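Local coordinates for L544 (Acanthamoeba polyphaga mimivirus, PDB 4AMQ), which probably acts as a viral nucleotidyltransferase, with two manganese ions bound in its nucleotidyltransferase domain, at residues I64-I69 against G211-V216; Y103-T108 against L198-V203. One frame throughout, in Å; residues are numbered along the deposited sequence.

Contact 1 of 2, residues I64-I69 against G211-V216; sequences ITDIDI and GFDIAV. With MN (manganese (II) ion), chain C; MN (manganese (II) ion), chain B.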
loop_
_atom_site.group_PDB
_atom_site.type_symbol
_atom_site.label_atom_id
_atom_site.label_comp_id
_atom_site.label_asym_id
_atom_site.label_seq_id
_atom_site.Cartn_x
_atom_site.Cartn_y
_atom_site.Cartn_z
ATOM N N ILE A 64 5.009 -3.435 12.697
ATOM C CA ILE A 64 5.131 -3.867 11.308
ATOM C C ILE A 64 3.901 -3.508 10.474
ATOM O O ILE A 64 2.766 -3.753 10.883
ATOM C CB ILE A 64 5.390 -5.382 11.213
ATOM C CG1 ILE A 64 6.675 -5.745 11.961
ATOM C CG2 ILE A 64 5.476 -5.823 9.758
ATOM C CD1 ILE A 64 7.009 -7.215 11.919
ATOM N N THR A 65 4.141 -2.918 9.306
ATOM C CA THR A 65 3.069 -2.537 8.394
ATOM C C THR A 65 3.054 -3.445 7.172
ATOM O O THR A 65 2.058 -4.113 6.893
ATOM C CB THR A 65 3.209 -1.077 7.941
ATOM O OG1 THR A 65 4.511 -0.871 7.377
ATOM C CG2 THR A 65 3.019 -0.141 9.121
ATOM N N ASP A 66 4.168 -3.471 6.449
ATOM C CA ASP A 66 4.298 -4.330 5.286
ATOM C C ASP A 66 5.765 -4.638 5.011
ATOM O O ASP A 66 6.656 -4.117 5.684
ATOM C CB ASP A 66 3.665 -3.670 4.063
ATOM C CG ASP A 66 4.397 -2.412 3.640
ATOM O OD1 ASP A 66 4.641 -1.542 4.500
ATOM O OD2 ASP A 66 4.741 -2.299 2.449
ATOM N N ILE A 67 6.014 -5.489 4.023
ATOM C CA ILE A 67 7.378 -5.812 3.622
ATOM C C ILE A 67 7.608 -5.455 2.156
ATOM O O ILE A 67 6.855 -5.880 1.280
ATOM C CB ILE A 67 7.719 -7.304 3.863
ATOM C CG1 ILE A 67 7.836 -7.607 5.360
ATOM C CG2 ILE A 67 9.018 -7.676 3.162
ATOM C CD1 ILE A 67 6.512 -7.651 6.100
ATOM N N ASP A 68 8.640 -4.651 1.909
ATOM C CA ASP A 68 9.034 -4.261 0.560
ATOM C C ASP A 68 10.365 -4.914 0.216
ATOM O O ASP A 68 11.330 -4.813 0.980
ATOM C CB ASP A 68 9.179 -2.739 0.453
ATOM C CG ASP A 68 7.877 -2.007 0.715
ATOM O OD1 ASP A 68 6.804 -2.590 0.452
ATOM O OD2 ASP A 68 7.928 -0.850 1.186
ATOM N N ILE A 69 10.421 -5.581 -0.930
ATOM C CA ILE A 69 11.649 -6.254 -1.338
ATOM C C ILE A 69 11.965 -6.072 -2.816
ATOM O O ILE A 69 11.064 -6.104 -3.661
ATOM C CB ILE A 69 11.594 -7.760 -1.002
ATOM C CG1 ILE A 69 11.606 -7.952 0.512
ATOM C CG2 ILE A 69 12.758 -8.507 -1.626
ATOM C CD1 ILE A 69 11.746 -9.382 0.944
ATOM N N GLY A 211 0.943 -7.213 3.765
ATOM C CA GLY A 211 1.366 -6.987 2.397
ATOM C C GLY A 211 2.843 -7.273 2.193
ATOM O O GLY A 211 3.685 -6.850 2.980
ATOM N N PHE A 212 3.148 -8.019 1.139
ATOM C CA PHE A 212 4.519 -8.225 0.700
ATOM C C PHE A 212 4.608 -7.747 -0.743
ATOM O O PHE A 212 3.999 -8.340 -1.633
ATOM C CB PHE A 212 4.904 -9.709 0.777
ATOM C CG PHE A 212 5.232 -10.188 2.166
ATOM C CD1 PHE A 212 4.236 -10.353 3.114
ATOM C CD2 PHE A 212 6.540 -10.473 2.524
ATOM C CE1 PHE A 212 4.541 -10.795 4.394
ATOM C CE2 PHE A 212 6.850 -10.916 3.801
ATOM C CZ PHE A 212 5.850 -11.078 4.735
ATOM N N ASP A 213 5.346 -6.664 -0.967
ATOM C CA ASP A 213 5.565 -6.160 -2.318
ATOM C C ASP A 213 6.964 -6.527 -2.807
ATOM O O ASP A 213 7.966 -6.084 -2.239
ATOM C CB ASP A 213 5.360 -4.641 -2.374
ATOM C CG ASP A 213 3.919 -4.230 -2.097
ATOM O OD1 ASP A 213 2.996 -5.010 -2.414
ATOM O OD2 ASP A 213 3.712 -3.119 -1.564
ATOM N N ILE A 214 7.026 -7.338 -3.861
ATOM C CA ILE A 214 8.301 -7.779 -4.419
ATOM C C ILE A 214 8.544 -7.198 -5.810
ATOM O O ILE A 214 7.898 -7.599 -6.779
ATOM C CB ILE A 214 8.377 -9.315 -4.534
ATOM C CG1 ILE A 214 7.858 -9.986 -3.258
ATOM C CG2 ILE A 214 9.805 -9.753 -4.862
ATOM C CD1 ILE A 214 8.558 -9.532 -1.994
ATOM N N ALA A 215 9.481 -6.259 -5.899
ATOM C CA ALA A 215 9.877 -5.681 -7.180
ATOM C C ALA A 215 10.871 -6.603 -7.871
ATOM O O ALA A 215 12.008 -6.753 -7.426
ATOM C CB ALA A 215 10.482 -4.308 -6.976
ATOM N N VAL A 216 10.439 -7.224 -8.959
ATOM C CA VAL A 216 11.276 -8.178 -9.670
ATOM C C VAL A 216 11.923 -7.538 -10.898
ATOM O O VAL A 216 11.249 -7.243 -11.884
ATOM C CB VAL A 216 10.469 -9.415 -10.091
ATOM C CG1 VAL A 216 11.354 -10.395 -10.841
ATOM C CG2 VAL A 216 9.843 -10.077 -8.866
HETATM MN MN MN C . 4.681 -1.703 0.334
HETATM MN MN MN B . 6.487 -0.582 3.344
HETATM O O HOH W 1 0.203 -4.773 5.063
HETATM O O HOH W 2 5.630 1.171 4.478
HETATM O O HOH W 3 2.387 -0.562 0.303
#
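The two-manganese carboxylate site of the nucleotidyltransferase domain lies where Asp-66 and Asp-68, a DxD pair on strand 66-72, meet Asp-213 on the adjacent parallel strand 209-217. Asp-68 pairs directly with Asp-213, and Asp-66, two residues before Asp-68, points to the same face of the sheet. Asp-66 OD2 bridges the two ions, 2.2 Å from the chain C manganese and 2.6 Å from the chain B manganese; its OD1 also binds the chain B ion, at 2.4 Å, so that Asp-66 chelates it. Asp-68 spans the pair with one oxygen on each, OD1 on the chain C ion and OD2 on the chain B ion. Asp-213 adds OD2 to the chain C ion at 2.6 Å, and each ion also binds a water. The CG of Asp-66 sits between its backbone N and carbonyl carbon (chi1 66°), which turns the carboxylate in toward the metals. Thr-65 OG1 donates to the anti lone pair of Asp-66 OD1, away from OD2, and limits rotation of the carboxylate. Beneath the site, Ile-67 N bonds Gly-211 O, Asp-213 N bonds Ile-67 O at 2.8 Å, Ile-69 N bonds Asp-213 O, and Ala-215 N bonds Ile-69 O. Ahead of these, a water links Thr-65 O to Gly-211 N. Ile-67, Ile-69, Phe-212 and Ile-214 make the other face apolar here. Ile-67 lies alongside Phe-212, its CB 4.0 Å from the ring centroid in a CH-pi contact while CD1 rests over the same ring nearer the rim; Ile-69 CB meets Ile-214 CD1 at 3.7 Å. Asp-66 OD2 and Asp-68 OD1 approach to 2.9 Å because they share a metal, and the paired ions joined by bridging carboxylates are consistent with two-metal-ion nucleotidyl transfer.

Contact 2 of 2, residues Y103-T108 against L198-V203; sequences YVICGT and LLQYFV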
loop_
_atom_site.group_PDB
_atom_site.type_symbol
_atom_site.label_atom_id
_atom_site.label_comp_id
_atom_site.label_asym_id
_atom_site.label_seq_id
_atom_site.Cartn_x
_atom_site.Cartn_y
_atom_site.Cartn_z
ATOM N N TYR A 103 -1.940 -9.153 -7.139
ATOM C CA TYR A 103 -1.666 -8.507 -8.416
ATOM C C TYR A 103 -0.242 -8.742 -8.879
ATOM O O TYR A 103 0.691 -8.759 -8.076
ATOM C CB TYR A 103 -1.881 -6.994 -8.333
ATOM C CG TYR A 103 -3.295 -6.541 -8.050
ATOM C CD1 TYR A 103 -4.343 -6.877 -8.899
ATOM C CD2 TYR A 103 -3.571 -5.739 -6.950
ATOM C CE1 TYR A 103 -5.633 -6.448 -8.641
ATOM C CE2 TYR A 103 -4.852 -5.304 -6.689
ATOM C CZ TYR A 103 -5.878 -5.660 -7.535
ATOM O OH TYR A 103 -7.149 -5.219 -7.265
ATOM N N VAL A 104 -0.089 -8.914 -10.184
ATOM C CA VAL A 104 1.209 -8.793 -10.826
ATOM C C VAL A 104 1.167 -7.518 -11.654
ATOM O O VAL A 104 0.402 -7.420 -12.616
ATOM C CB VAL A 104 1.519 -9.994 -11.731
ATOM C CG1 VAL A 104 2.793 -9.742 -12.522
ATOM C CG2 VAL A 104 1.647 -11.262 -10.901
ATOM N N ILE A 105 1.969 -6.535 -11.263
ATOM C CA ILE A 105 1.949 -5.239 -11.927
ATOM C C ILE A 105 3.081 -5.129 -12.934
ATOM O O ILE A 105 4.252 -5.097 -12.565
ATOM C CB ILE A 105 2.066 -4.086 -10.920
ATOM C CG1 ILE A 105 0.992 -4.210 -9.838
ATOM C CG2 ILE A 105 1.959 -2.748 -11.634
ATOM C CD1 ILE A 105 1.019 -3.086 -8.830
ATOM N N CYS A 106 2.717 -5.069 -14.208
ATOM C CA CYS A 106 3.689 -4.970 -15.284
ATOM C C CYS A 106 3.012 -4.394 -16.519
ATOM O O CYS A 106 2.031 -4.950 -17.013
ATOM C CB CYS A 106 4.270 -6.352 -15.597
ATOM S SG CYS A 106 5.713 -6.344 -16.697
ATOM N N GLY A 107 3.530 -3.274 -17.010
ATOM C CA GLY A 107 2.997 -2.657 -18.211
ATOM C C GLY A 107 2.227 -1.381 -17.943
ATOM O O GLY A 107 1.896 -1.072 -16.800
ATOM N N THR A 108 1.950 -0.628 -19.003
ATOM C CA THR A 108 1.172 0.598 -18.882
ATOM C C THR A 108 0.176 0.740 -20.023
ATOM O O THR A 108 0.378 0.198 -21.111
ATOM C CB THR A 108 2.071 1.851 -18.843
ATOM O OG1 THR A 108 2.916 1.878 -20.000
ATOM C CG2 THR A 108 2.930 1.860 -17.584
ATOM N N LEU A 198 6.043 -6.082 -10.574
ATOM C CA LEU A 198 5.803 -6.048 -9.135
ATOM C C LEU A 198 4.832 -7.144 -8.728
ATOM O O LEU A 198 3.737 -7.245 -9.288
ATOM C CB LEU A 198 5.246 -4.683 -8.712
ATOM C CG LEU A 198 4.979 -4.462 -7.220
ATOM C CD1 LEU A 198 6.288 -4.328 -6.464
ATOM C CD2 LEU A 198 4.116 -3.227 -6.996
ATOM N N LEU A 199 5.244 -7.969 -7.768
ATOM C CA LEU A 199 4.368 -8.984 -7.197
ATOM C C LEU A 199 3.733 -8.445 -5.918
ATOM O O LEU A 199 4.433 -8.139 -4.951
ATOM C CB LEU A 199 5.155 -10.261 -6.888
ATOM C CG LEU A 199 5.909 -10.930 -8.041
ATOM C CD1 LEU A 199 6.742 -12.107 -7.540
ATOM C CD2 LEU A 199 4.948 -11.376 -9.131
ATOM N N GLN A 200 2.411 -8.316 -5.910
ATOM C CA GLN A 200 1.719 -7.825 -4.721
ATOM C C GLN A 200 1.040 -8.954 -3.959
ATOM O O GLN A 200 -0.029 -9.429 -4.342
ATOM C CB GLN A 200 0.714 -6.730 -5.074
ATOM C CG GLN A 200 1.368 -5.393 -5.388
ATOM C CD GLN A 200 0.362 -4.273 -5.538
ATOM O OE1 GLN A 200 -0.789 -4.502 -5.905
ATOM N NE2 GLN A 200 0.792 -3.051 -5.246
ATOM N N TYR A 201 1.676 -9.376 -2.873
ATOM C CA TYR A 201 1.173 -10.479 -2.072
ATOM C C TYR A 201 0.437 -9.967 -0.844
ATOM O O TYR A 201 0.677 -8.851 -0.376
ATOM C CB TYR A 201 2.332 -11.358 -1.582
ATOM C CG TYR A 201 3.046 -12.200 -2.623
ATOM C CD1 TYR A 201 2.555 -13.445 -2.993
ATOM C CD2 TYR A 201 4.244 -11.775 -3.190
ATOM C CE1 TYR A 201 3.215 -14.230 -3.920
ATOM C CE2 TYR A 201 4.915 -12.555 -4.120
ATOM C CZ TYR A 201 4.396 -13.783 -4.481
ATOM O OH TYR A 201 5.055 -14.567 -5.405
ATOM N N PHE A 202 -0.461 -10.794 -0.327
ATOM C CA PHE A 202 -0.893 -10.671 1.055
ATOM C C PHE A 202 -0.658 -12.010 1.745
ATOM O O PHE A 202 -0.998 -13.065 1.216
ATOM C CB PHE A 202 -2.341 -10.180 1.163
ATOM C CG PHE A 202 -2.465 -8.692 1.041
ATOM C CD1 PHE A 202 -2.335 -7.882 2.160
ATOM C CD2 PHE A 202 -2.662 -8.096 -0.196
ATOM C CE1 PHE A 202 -2.425 -6.505 2.055
ATOM C CE2 PHE A 202 -2.755 -6.721 -0.310
ATOM C CZ PHE A 202 -2.636 -5.923 0.820
ATOM N N VAL A 203 -0.019 -11.958 2.904
ATOM C CA VAL A 203 0.412 -13.162 3.590
ATOM C C VAL A 203 -0.097 -13.163 5.020
ATOM O O VAL A 203 0.118 -12.217 5.770
ATOM C CB VAL A 203 1.956 -13.284 3.592
ATOM C CG1 VAL A 203 2.407 -14.514 4.379
ATOM C CG2 VAL A 203 2.486 -13.332 2.166
#
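Leu-198 pairs with Ile-105 where strand 196-204 runs antiparallel to strand 99-108, in an inner part of the mixed sheet of the nucleotidyltransferase domain. The two form a hydrogen-bonded pair: Ile-105 N reaches Leu-198 O at 2.7 Å, in the carbonyl plane, and Leu-198 N returns a bond to Ile-105 O with the donor tilted 19° from the plane of that carbonyl. Their side chains meet through Leu-198 CD2 and Ile-105 CD1, 3.6 Å apart. Leu-199 is the non-hydrogen-bonded partner of Val-104 and points to the opposite face, where its CD2 lies beside Val-104 CG2. Gln-200 forms a second hydrogen-bonded pair with Tyr-103; Gln-200 N bonds Tyr-103 O at 2.8 Å, whereas the return bond from Tyr-103 N is weak. Tyr-103 itself also makes a cation-pi contact with Arg-166 of the next strand. The extended Gln-200 chain (chi2 -172°) carries its amide to Ile-105 CD1, which touches CD and NE2, and sets OE1 at the edge of the Tyr-103 ring, 3.2 Å from CD2.

Overall arrangement
Both contacts belong to one mixed sheet and are partly buried, their centres about 10 Å apart. Strands 196-204 and 209-217, consecutive in the chain, join them: Tyr-201 N and Leu-199 N probably hydrogen-bond to Phe-212 O and Ile-214 O. Contact 1 is parallel and carries the metal-binding carboxylates on one face; contact 2 is antiparallel and binds no metal, its side chains being mostly apolar, with Gln-200 and Tyr-103 the polar members of the pairing. That glutamine lies on the metal side, with its CG against Asp-213 OD1 and its side chain about 7 Å from a manganese. On the reverse face the two continue one another in hydrophobic packing, Phe-212 CD1 meeting Val-203 CG2.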